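Local coordinates for RagB/SusD domain protein (Flavobacterium johnsoniae, PDB 5J90) that binds chitin as a SusD homolog, probably capturing chitin chains at the outer membrane for a polysaccharide utilization system, at residues S243-P249 with K325-N331; S397-N401 with P445-P449; N86-D91 with I468-E474. All coordinates share one frame. Residues are numbered along the deposited sequence.

Contact 1: residues S243-P249 with K325-N331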
loop_
_atom_site.group_PDB
_atom_site.type_symbol
_atom_site.label_atom_id
_atom_site.label_comp_id
_atom_site.label_asym_id
_atom_site.label_seq_id
_atom_site.Cartn_x
_atom_site.Cartn_y
_atom_site.Cartn_z
ATOM N N SER A 243 0.510 -26.682 -20.574
ATOM C CA SER A 243 0.481 -26.451 -19.129
ATOM C C SER A 243 1.803 -26.813 -18.462
ATOM O O SER A 243 2.513 -27.717 -18.904
ATOM C CB SER A 243 -0.644 -27.256 -18.475
ATOM O OG SER A 243 -1.915 -26.891 -18.990
ATOM N N PHE A 244 2.128 -26.107 -17.382
ATOM C CA PHE A 244 3.323 -26.408 -16.602
ATOM C C PHE A 244 2.958 -27.351 -15.467
ATOM O O PHE A 244 2.097 -27.049 -14.633
ATOM C CB PHE A 244 3.974 -25.136 -16.045
ATOM C CG PHE A 244 5.311 -25.387 -15.424
ATOM C CD1 PHE A 244 6.399 -25.720 -16.211
ATOM C CD2 PHE A 244 5.478 -25.325 -14.049
ATOM C CE1 PHE A 244 7.638 -25.977 -15.643
ATOM C CE2 PHE A 244 6.718 -25.585 -13.479
ATOM C CZ PHE A 244 7.791 -25.909 -14.281
ATOM N N LYS A 245 3.607 -28.510 -15.454
ATOM C CA LYS A 245 3.342 -29.532 -14.445
ATOM C C LYS A 245 4.630 -30.271 -14.120
ATOM O O LYS A 245 5.542 -30.361 -14.952
ATOM C CB LYS A 245 2.282 -30.525 -14.936
ATOM C CG LYS A 245 2.691 -31.315 -16.181
ATOM C CD LYS A 245 1.557 -32.220 -16.650
ATOM C CE LYS A 245 1.911 -32.948 -17.927
ATOM N NZ LYS A 245 0.729 -33.731 -18.415
ATOM N N ILE A 246 4.703 -30.785 -12.899
ATOM C CA ILE A 246 5.764 -31.702 -12.531
ATOM C C ILE A 246 5.265 -33.117 -12.766
ATOM O O ILE A 246 4.230 -33.513 -12.236
ATOM C CB ILE A 246 6.162 -31.547 -11.052
ATOM C CG1 ILE A 246 6.440 -30.072 -10.718
ATOM C CG2 ILE A 246 7.364 -32.441 -10.740
ATOM C CD1 ILE A 246 7.598 -29.457 -11.485
ATOM N N VAL A 247 5.989 -33.859 -13.598
ATOM C CA VAL A 247 5.684 -35.264 -13.829
ATOM C C VAL A 247 6.687 -36.064 -13.012
ATOM O O VAL A 247 7.837 -36.236 -13.419
ATOM C CB VAL A 247 5.796 -35.609 -15.324
ATOM C CG1 VAL A 247 5.492 -37.084 -15.553
ATOM C CG2 VAL A 247 4.846 -34.734 -16.149
ATOM N N SER A 248 6.273 -36.510 -11.831
ATOM C CA SER A 248 7.204 -37.226 -10.966
ATOM C C SER A 248 7.335 -38.685 -11.393
ATOM O O SER A 248 6.334 -39.361 -11.634
ATOM C CB SER A 248 6.759 -37.167 -9.510
ATOM O OG SER A 248 7.672 -37.873 -8.681
ATOM N N PRO A 249 8.572 -39.175 -11.488
ATOM C CA PRO A 249 8.715 -40.610 -11.773
ATOM C C PRO A 249 8.342 -41.481 -10.583
ATOM O O PRO A 249 8.135 -42.681 -10.775
ATOM C CB PRO A 249 10.205 -40.759 -12.093
ATOM C CG PRO A 249 10.864 -39.597 -11.380
ATOM C CD PRO A 249 9.867 -38.471 -11.459
ATOM N N LYS A 325 0.641 -38.810 -10.245
ATOM C CA LYS A 325 2.057 -38.487 -10.155
ATOM C C LYS A 325 2.369 -37.205 -10.931
ATOM O O LYS A 325 3.522 -36.820 -11.061
ATOM C CB LYS A 325 2.900 -39.659 -10.667
ATOM C CG LYS A 325 2.617 -40.973 -9.936
ATOM C CD LYS A 325 3.287 -42.170 -10.626
ATOM C CE LYS A 325 4.748 -42.254 -10.247
ATOM N NZ LYS A 325 5.401 -43.456 -10.868
ATOM N N GLU A 326 1.328 -36.555 -11.450
ATOM C CA GLU A 326 1.484 -35.276 -12.148
ATOM C C GLU A 326 0.860 -34.159 -11.325
ATOM O O GLU A 326 -0.306 -34.229 -10.929
ATOM C CB GLU A 326 0.870 -35.358 -13.545
ATOM C CG GLU A 326 1.402 -36.563 -14.305
ATOM C CD GLU A 326 1.100 -36.565 -15.788
ATOM O OE1 GLU A 326 0.384 -35.670 -16.277
ATOM O OE2 GLU A 326 1.598 -37.485 -16.473
ATOM N N ILE A 327 1.661 -33.131 -11.062
ATOM C CA ILE A 327 1.250 -32.025 -10.197
ATOM C C ILE A 327 1.265 -30.740 -11.019
ATOM O O ILE A 327 2.324 -30.256 -11.422
ATOM C CB ILE A 327 2.183 -31.887 -8.977
ATOM C CG1 ILE A 327 2.214 -33.177 -8.145
ATOM C CG2 ILE A 327 1.754 -30.718 -8.107
ATOM C CD1 ILE A 327 3.316 -34.144 -8.536
ATOM N N TYR A 328 0.078 -30.214 -11.290
ATOM C CA TYR A 328 -0.054 -29.025 -12.141
ATOM C C TYR A 328 0.244 -27.756 -11.361
ATOM O O TYR A 328 -0.259 -27.556 -10.250
ATOM C CB TYR A 328 -1.447 -28.957 -12.765
ATOM C CG TYR A 328 -1.625 -29.948 -13.893
ATOM C CD1 TYR A 328 -1.853 -31.289 -13.631
ATOM C CD2 TYR A 328 -1.516 -29.552 -15.219
ATOM C CE1 TYR A 328 -1.995 -32.203 -14.660
ATOM C CE2 TYR A 328 -1.656 -30.453 -16.254
ATOM C CZ TYR A 328 -1.897 -31.777 -15.962
ATOM O OH TYR A 328 -2.033 -32.691 -16.984
ATOM N N LEU A 329 1.078 -26.906 -11.946
ATOM C CA LEU A 329 1.454 -25.652 -11.304
ATOM C C LEU A 329 0.976 -24.422 -12.078
ATOM O O LEU A 329 0.874 -23.338 -11.509
ATOM C CB LEU A 329 2.965 -25.600 -11.075
ATOM C CG LEU A 329 3.487 -26.640 -10.088
ATOM C CD1 LEU A 329 5.011 -26.634 -10.093
ATOM C CD2 LEU A 329 2.934 -26.383 -8.692
ATOM N N MET A 330 0.685 -24.580 -13.367
ATOM C CA MET A 330 0.074 -23.503 -14.152
ATOM C C MET A 330 -0.643 -24.108 -15.359
ATOM O O MET A 330 0.005 -24.623 -16.276
ATOM C CB MET A 330 1.117 -22.483 -14.603
ATOM C CG MET A 330 0.524 -21.307 -15.382
ATOM S SD MET A 330 1.774 -20.169 -16.026
ATOM C CE MET A 330 2.251 -19.310 -14.543
ATOM N N ASN A 331 -1.969 -24.046 -15.351
ATOM C CA ASN A 331 -2.771 -24.599 -16.439
ATOM C C ASN A 331 -2.954 -23.626 -17.587
ATOM O O ASN A 331 -2.973 -22.413 -17.381
ATOM C CB ASN A 331 -4.169 -24.962 -15.946
ATOM C CG ASN A 331 -4.164 -25.980 -14.836
ATOM O OD1 ASN A 331 -3.419 -26.961 -14.876
ATOM N ND2 ASN A 331 -5.021 -25.769 -13.849
#
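Strands 244-247 and 326-328 pair as a two-stranded antiparallel ribbon, their axes 4.5 Å apart, interrupted by a classic beta bulge: the amides of Leu-329 and Met-330 both donate to Phe-244 O (Leu-329 N 2.9 Å, Met-330 N 3.1 Å). Beyond it the ladder runs on through Ile-246 N to Ile-327 O (2.8 Å), Ile-327 N to Ile-246 O (2.9 Å) and Ser-248 N to Lys-325 O (2.9 Å). Side chains sort by face. Lys-245 leaves the strand with chi1 p and is then extended (t, t, t). This course lays Lys-245 CD over the Tyr-328 ring, 4.0 Å from the centroid in a CH-pi contact, and delivers Lys-245 NZ to Glu-326 OE1 (2.9 Å, a salt bridge) and to Tyr-328 OH (3.3 Å). Glu-326 meets it with chi1 m and chi2 t. On the other face Phe-244 (t) and Ile-246 (m, m) are buried; Leu-329 (m, t) reaches both, its CB 3.9 Å from Phe-244 CD2 and its CD1 3.8 Å from Ile-246 CG1. Met-330, t at chi1 and chi2, stretches away onto helix 196-213, where Phe-202 also stacks with the Phe-244 ring. At the Pro-249 end Lys-325 bends at chi3 (p), and Lys-325 NZ binds Pro-249 O (2.8 Å). Ser-243 OG instead turns to Asn-240 O and Ala-332 N. The ribbon is thus amphipathic: its apolar face is set against the helices, as expected in the largely helical SusD fold, while the lysine charge on the more open face is balanced by Glu-326.

Contact 2: residues S397-N401 with P445-P449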
loop_
_atom_site.group_PDB
_atom_site.type_symbol
_atom_site.label_atom_id
_atom_site.label_comp_id
_atom_site.label_asym_id
_atom_site.label_seq_id
_atom_site.Cartn_x
_atom_site.Cartn_y
_atom_site.Cartn_z
ATOM N N SER A 397 -23.864 -20.367 6.325
ATOM C CA SER A 397 -23.826 -19.046 5.711
ATOM C C SER A 397 -24.669 -18.945 4.448
ATOM O O SER A 397 -24.736 -19.890 3.663
ATOM C CB SER A 397 -22.388 -18.657 5.363
ATOM O OG SER A 397 -22.347 -17.338 4.840
ATOM N N ASP A 398 -25.286 -17.782 4.247
ATOM C CA ASP A 398 -25.836 -17.429 2.944
ATOM C C ASP A 398 -24.670 -17.354 1.963
ATOM O O ASP A 398 -23.534 -17.086 2.363
ATOM C CB ASP A 398 -26.518 -16.056 2.988
ATOM C CG ASP A 398 -27.749 -16.032 3.874
ATOM O OD1 ASP A 398 -28.358 -17.100 4.085
ATOM O OD2 ASP A 398 -28.113 -14.932 4.344
ATOM N N PRO A 399 -24.940 -17.578 0.675
ATOM C CA PRO A 399 -23.858 -17.492 -0.311
ATOM C C PRO A 399 -23.291 -16.077 -0.398
ATOM O O PRO A 399 -24.005 -15.105 -0.143
ATOM C CB PRO A 399 -24.551 -17.867 -1.623
ATOM C CG PRO A 399 -25.996 -17.525 -1.398
ATOM C CD PRO A 399 -26.254 -17.814 0.047
ATOM N N VAL A 400 -22.011 -15.971 -0.751
ATOM C CA VAL A 400 -21.372 -14.665 -0.927
ATOM C C VAL A 400 -20.887 -14.386 -2.353
ATOM O O VAL A 400 -20.803 -13.225 -2.745
ATOM C CB VAL A 400 -20.200 -14.436 0.069
ATOM C CG1 VAL A 400 -20.727 -14.335 1.495
ATOM C CG2 VAL A 400 -19.143 -15.532 -0.048
ATOM N N ASN A 401 -20.551 -15.421 -3.127
ATOM C CA ASN A 401 -20.084 -15.182 -4.494
ATOM C C ASN A 401 -21.279 -15.225 -5.437
ATOM O O ASN A 401 -21.566 -16.243 -6.086
ATOM C CB ASN A 401 -18.997 -16.181 -4.920
ATOM C CG ASN A 401 -18.143 -15.651 -6.065
ATOM O OD1 ASN A 401 -17.628 -14.535 -6.000
ATOM N ND2 ASN A 401 -18.007 -16.433 -7.122
ATOM N N PRO A 445 -12.678 -14.982 -5.926
ATOM C CA PRO A 445 -14.120 -14.890 -5.691
ATOM C C PRO A 445 -14.377 -14.476 -4.247
ATOM O O PRO A 445 -13.463 -14.518 -3.415
ATOM C CB PRO A 445 -14.586 -16.333 -5.901
ATOM C CG PRO A 445 -13.413 -17.161 -5.435
ATOM C CD PRO A 445 -12.205 -16.380 -5.925
ATOM N N LYS A 446 -15.601 -14.049 -3.948
ATOM C CA LYS A 446 -15.979 -13.772 -2.569
ATOM C C LYS A 446 -15.903 -15.074 -1.766
ATOM O O LYS A 446 -16.370 -16.119 -2.224
ATOM C CB LYS A 446 -17.400 -13.193 -2.494
ATOM C CG LYS A 446 -17.649 -11.978 -3.389
ATOM C CD LYS A 446 -16.722 -10.818 -3.074
ATOM C CE LYS A 446 -17.014 -10.216 -1.712
ATOM N NZ LYS A 446 -16.315 -8.906 -1.530
ATOM N N LEU A 447 -15.310 -14.995 -0.577
ATOM C CA LEU A 447 -15.118 -16.153 0.300
ATOM C C LEU A 447 -15.799 -15.950 1.651
ATOM O O LEU A 447 -15.960 -14.824 2.120
ATOM C CB LEU A 447 -13.619 -16.405 0.524
ATOM C CG LEU A 447 -12.756 -16.671 -0.713
ATOM C CD1 LEU A 447 -11.284 -16.801 -0.324
ATOM C CD2 LEU A 447 -13.228 -17.913 -1.472
ATOM N N PHE A 448 -16.181 -17.043 2.302
ATOM C CA PHE A 448 -16.775 -16.934 3.635
ATOM C C PHE A 448 -15.741 -16.456 4.651
ATOM O O PHE A 448 -14.660 -17.037 4.761
ATOM C CB PHE A 448 -17.335 -18.285 4.099
ATOM C CG PHE A 448 -18.441 -18.829 3.230
ATOM C CD1 PHE A 448 -19.533 -18.042 2.890
ATOM C CD2 PHE A 448 -18.393 -20.133 2.770
ATOM C CE1 PHE A 448 -20.553 -18.547 2.103
ATOM C CE2 PHE A 448 -19.409 -20.644 1.978
ATOM C CZ PHE A 448 -20.488 -19.853 1.648
ATOM N N PRO A 449 -16.073 -15.412 5.424
ATOM C CA PRO A 449 -15.147 -14.938 6.460
ATOM C C PRO A 449 -14.998 -15.942 7.602
ATOM O O PRO A 449 -15.913 -16.724 7.876
ATOM C CB PRO A 449 -15.811 -13.652 6.963
ATOM C CG PRO A 449 -17.270 -13.821 6.630
ATOM C CD PRO A 449 -17.264 -14.553 5.310
#
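Two irregular loops of the SusD-like fold run side by side in nearly opposite directions (171° apart), one following helix 373-378 and the other helix 432-442; neither forms a strand. Ser-397 comes first: its OG donates to Asp-398 O (2.8 Å), a bond within the loop, and lies 3.5 Å from Phe-448 CE1. Asp-398 contributes through its backbone, since its CB points away while its O sits 3.3 Å from Phe-448 CE1, at the ring edge. Pro-399 likewise has its CA-to-CB bond pointing away, and its CA lies 4.2 Å from Phe-448 CE1 at the same edge. With Val-400 the side chain points toward the partner loop: CG2 packs 3.9 Å from Phe-448 CD1 and 3.8 Å from Lys-446 CB. The Phe-448 ring is thus the side chain that residues 397-400 gather round, backed by Ala-269 and Ser-273 of helix 269-277, while its amide binds Asp-270. Asn-401 ends the walk, buried, with its amide group also held by Gln-418 and Thr-422 of helix 413-428. This joins both loops to that helix. Pro-445, preceded by a cis peptide bond, places its CB 3.5 Å from Asn-401 OD1, and the same oxygen accepts the one hydrogen bond across the loops, from Lys-446 N at 2.9 Å.

Contact 3: residues N86-D91 with I468-E474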
loop_
_atom_site.group_PDB
_atom_site.type_symbol
_atom_site.label_atom_id
_atom_site.label_comp_id
_atom_site.label_asym_id
_atom_site.label_seq_id
_atom_site.Cartn_x
_atom_site.Cartn_y
_atom_site.Cartn_z
ATOM N N ASN A 86 5.181 -22.247 9.635
ATOM C CA ASN A 86 5.434 -21.427 8.455
ATOM C C ASN A 86 6.903 -21.306 8.078
ATOM O O ASN A 86 7.238 -20.981 6.938
ATOM C CB ASN A 86 4.768 -20.059 8.620
ATOM C CG ASN A 86 3.266 -20.171 8.778
ATOM O OD1 ASN A 86 2.638 -21.044 8.173
ATOM N ND2 ASN A 86 2.682 -19.308 9.600
ATOM N N GLY A 87 7.793 -21.587 9.024
ATOM C CA GLY A 87 9.212 -21.607 8.728
ATOM C C GLY A 87 9.582 -22.597 7.636
ATOM O O GLY A 87 10.542 -22.381 6.904
ATOM N N PHE A 88 8.811 -23.672 7.513
ATOM C CA PHE A 88 9.069 -24.676 6.481
ATOM C C PHE A 88 9.044 -24.104 5.065
ATOM O O PHE A 88 9.788 -24.560 4.195
ATOM C CB PHE A 88 8.070 -25.833 6.593
ATOM C CG PHE A 88 8.415 -26.823 7.668
ATOM C CD1 PHE A 88 8.029 -26.610 8.981
ATOM C CD2 PHE A 88 9.142 -27.963 7.359
ATOM C CE1 PHE A 88 8.364 -27.531 9.979
ATOM C CE2 PHE A 88 9.477 -28.887 8.346
ATOM C CZ PHE A 88 9.084 -28.669 9.657
ATOM N N ILE A 89 8.192 -23.104 4.835
ATOM C CA ILE A 89 8.078 -22.498 3.509
ATOM C C ILE A 89 9.424 -21.919 3.092
ATOM O O ILE A 89 9.940 -22.193 2.006
ATOM C CB ILE A 89 7.035 -21.361 3.509
ATOM C CG1 ILE A 89 5.686 -21.836 4.056
ATOM C CG2 ILE A 89 6.903 -20.771 2.109
ATOM C CD1 ILE A 89 4.726 -20.693 4.369
ATOM N N TRP A 90 10.000 -21.116 3.982
ATOM C CA TRP A 90 11.260 -20.451 3.708
ATOM C C TRP A 90 12.400 -21.467 3.640
ATOM O O TRP A 90 13.202 -21.473 2.696
ATOM C CB TRP A 90 11.524 -19.422 4.809
ATOM C CG TRP A 90 12.744 -18.576 4.626
ATOM C CD1 TRP A 90 14.041 -18.916 4.896
ATOM C CD2 TRP A 90 12.773 -17.221 4.170
ATOM N NE1 TRP A 90 14.878 -17.856 4.616
ATOM C CE2 TRP A 90 14.120 -16.802 4.170
ATOM C CE3 TRP A 90 11.786 -16.318 3.755
ATOM C CZ2 TRP A 90 14.503 -15.516 3.777
ATOM C CZ3 TRP A 90 12.171 -15.046 3.364
ATOM C CH2 TRP A 90 13.511 -14.663 3.369
ATOM N N ASP A 91 12.472 -22.337 4.642
ATOM C CA ASP A 91 13.633 -23.210 4.762
ATOM C C ASP A 91 13.736 -24.203 3.595
ATOM O O ASP A 91 14.809 -24.358 3.002
ATOM C CB ASP A 91 13.659 -23.890 6.136
ATOM C CG ASP A 91 13.835 -22.888 7.278
ATOM O OD1 ASP A 91 14.443 -21.829 7.045
ATOM O OD2 ASP A 91 13.358 -23.154 8.405
ATOM N N ILE A 468 2.760 -13.763 5.341
ATOM C CA ILE A 468 3.304 -14.471 6.497
ATOM C C ILE A 468 4.508 -13.689 7.017
ATOM O O ILE A 468 5.269 -13.088 6.250
ATOM C CB ILE A 468 3.647 -15.941 6.151
ATOM C CG1 ILE A 468 2.371 -16.658 5.705
ATOM C CG2 ILE A 468 4.305 -16.656 7.343
ATOM C CD1 ILE A 468 2.565 -18.125 5.318
ATOM N N ASN A 469 4.661 -13.686 8.340
ATOM C CA ASN A 469 5.764 -12.983 8.997
ATOM C C ASN A 469 7.118 -13.669 8.798
ATOM O O ASN A 469 7.180 -14.880 8.546
ATOM C CB ASN A 469 5.468 -12.784 10.492
ATOM C CG ASN A 469 5.190 -14.090 11.209
ATOM O OD1 ASN A 469 4.269 -14.831 10.848
ATOM N ND2 ASN A 469 6.000 -14.393 12.221
ATOM N N PHE A 470 8.191 -12.896 8.894
ATOM C CA PHE A 470 9.534 -13.429 8.658
ATOM C C PHE A 470 9.839 -14.582 9.627
ATOM O O PHE A 470 9.343 -14.607 10.759
ATOM C CB PHE A 470 10.577 -12.307 8.743
ATOM C CG PHE A 470 10.411 -11.240 7.689
ATOM C CD1 PHE A 470 10.296 -11.571 6.348
ATOM C CD2 PHE A 470 10.377 -9.895 8.046
ATOM C CE1 PHE A 470 10.156 -10.573 5.373
ATOM C CE2 PHE A 470 10.228 -8.900 7.089
ATOM C CZ PHE A 470 10.122 -9.230 5.759
ATOM N N VAL A 471 10.644 -15.539 9.171
ATOM C CA VAL A 471 10.717 -16.844 9.838
ATOM C C VAL A 471 11.788 -16.968 10.932
ATOM O O VAL A 471 12.752 -16.184 11.000
ATOM C CB VAL A 471 10.876 -17.993 8.806
ATOM C CG1 VAL A 471 9.767 -17.922 7.761
ATOM C CG2 VAL A 471 12.245 -17.952 8.151
ATOM N N GLN A 472 11.607 -17.989 11.767
ATOM C CA GLN A 472 12.452 -18.194 12.940
ATOM C C GLN A 472 13.909 -18.425 12.604
ATOM O O GLN A 472 14.786 -17.910 13.292
ATOM C CB GLN A 472 11.951 -19.383 13.760
ATOM C CG GLN A 472 10.638 -19.157 14.450
ATOM C CD GLN A 472 10.157 -20.409 15.170
ATOM O OE1 GLN A 472 10.390 -21.531 14.715
ATOM N NE2 GLN A 472 9.479 -20.216 16.280
ATOM N N SER A 473 14.182 -19.206 11.567
ATOM C CA SER A 473 15.569 -19.505 11.228
ATOM C C SER A 473 16.308 -18.226 10.856
ATOM O O SER A 473 17.510 -18.087 11.106
ATOM C CB SER A 473 15.663 -20.525 10.098
ATOM O OG SER A 473 15.164 -19.955 8.891
ATOM N N GLU A 474 15.576 -17.286 10.262
ATOM C CA GLU A 474 16.141 -16.010 9.843
ATOM C C GLU A 474 16.359 -15.063 11.016
ATOM O O GLU A 474 17.399 -14.415 11.102
ATOM C CB GLU A 474 15.244 -15.380 8.770
ATOM C CG GLU A 474 15.384 -16.056 7.417
ATOM C CD GLU A 474 16.683 -15.680 6.749
ATOM O OE1 GLU A 474 16.927 -14.464 6.577
ATOM O OE2 GLU A 474 17.467 -16.593 6.407
HETATM O O HOH W 1 4.353 -17.544 11.169
HETATM O O HOH W 2 12.310 -21.022 10.217
#
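This is a helix-to-loop packing contact in which the early part of helix 83-108 meets the loop leading into helix 472-477, bringing together regions 377 residues apart in the chain. Its centre is Val-471, the N-cap residue of the second helix. Val-471 CG1 lies 3.8 Å from Gly-87 CA, and CG2 sits over the Trp-90 indole, 3.9 Å from the centroid of the five-membered ring in a CH-pi contact. Trp-90 takes chi1 t, which swings the ring across the loop; its NE1 also comes within 3.4 Å of Glu-474 CG. Before Val-471 in the chain, Ile-468 packs on the helix: its CD1 touches Ile-89 CD1 at 3.5 Å, and its CG2 is 3.7 Å from Asn-86 CB. Polar links flank this apolar centre. Ser-473 OG donates to Asp-91 OD1 (2.7 Å), and water 2 bridges the same two residues, donating to Asp-91 OD2 (3.0 Å) and accepting from Ser-473 N (2.9 Å), so the aspartate also reaches a first-turn amide of helix 472-477. Water 1 joins Asn-86 ND2 (2.9 Å) to Asn-469 OD1 (2.7 Å), while the OD1 of Asn-86 is bound by Asn-76. Glu-474 OE1 is engaged by Tyr-151 and Asn-478. Around the contact, helix 113-134 supplies Phe-134, which touches Ile-89, Ile-468 and Val-471 and meets Trp-90 edge-to-face; helix 479-489 packs through Val-486 on Phe-470 and Val-482 on Glu-474, so helices 113-134 and 479-489 both pack against the junction.

Overall arrangement
From the N terminus, the first segment met is 86-91 on helix 83-108, which waits until 468-474 for its partner; contact 3 therefore closes a loop of 376 residues, nearly half of them helix, holding both other contacts. Inside it, contact 1 closes a shorter loop by pairing strand 244-247 with strand 326-328, and only then does contact 2 open at 397-401, closing at 445-449. Contacts 1 and 2 are thus in series, and none cross. No two touch: their centres are 26 to 30 Å apart, with contacts 1 and 2 on opposite sides of the chain's centre. Respectively they join two strands, the loops after helices 373-378 and 432-442, and helix 83-108 with the loop into helix 472-477.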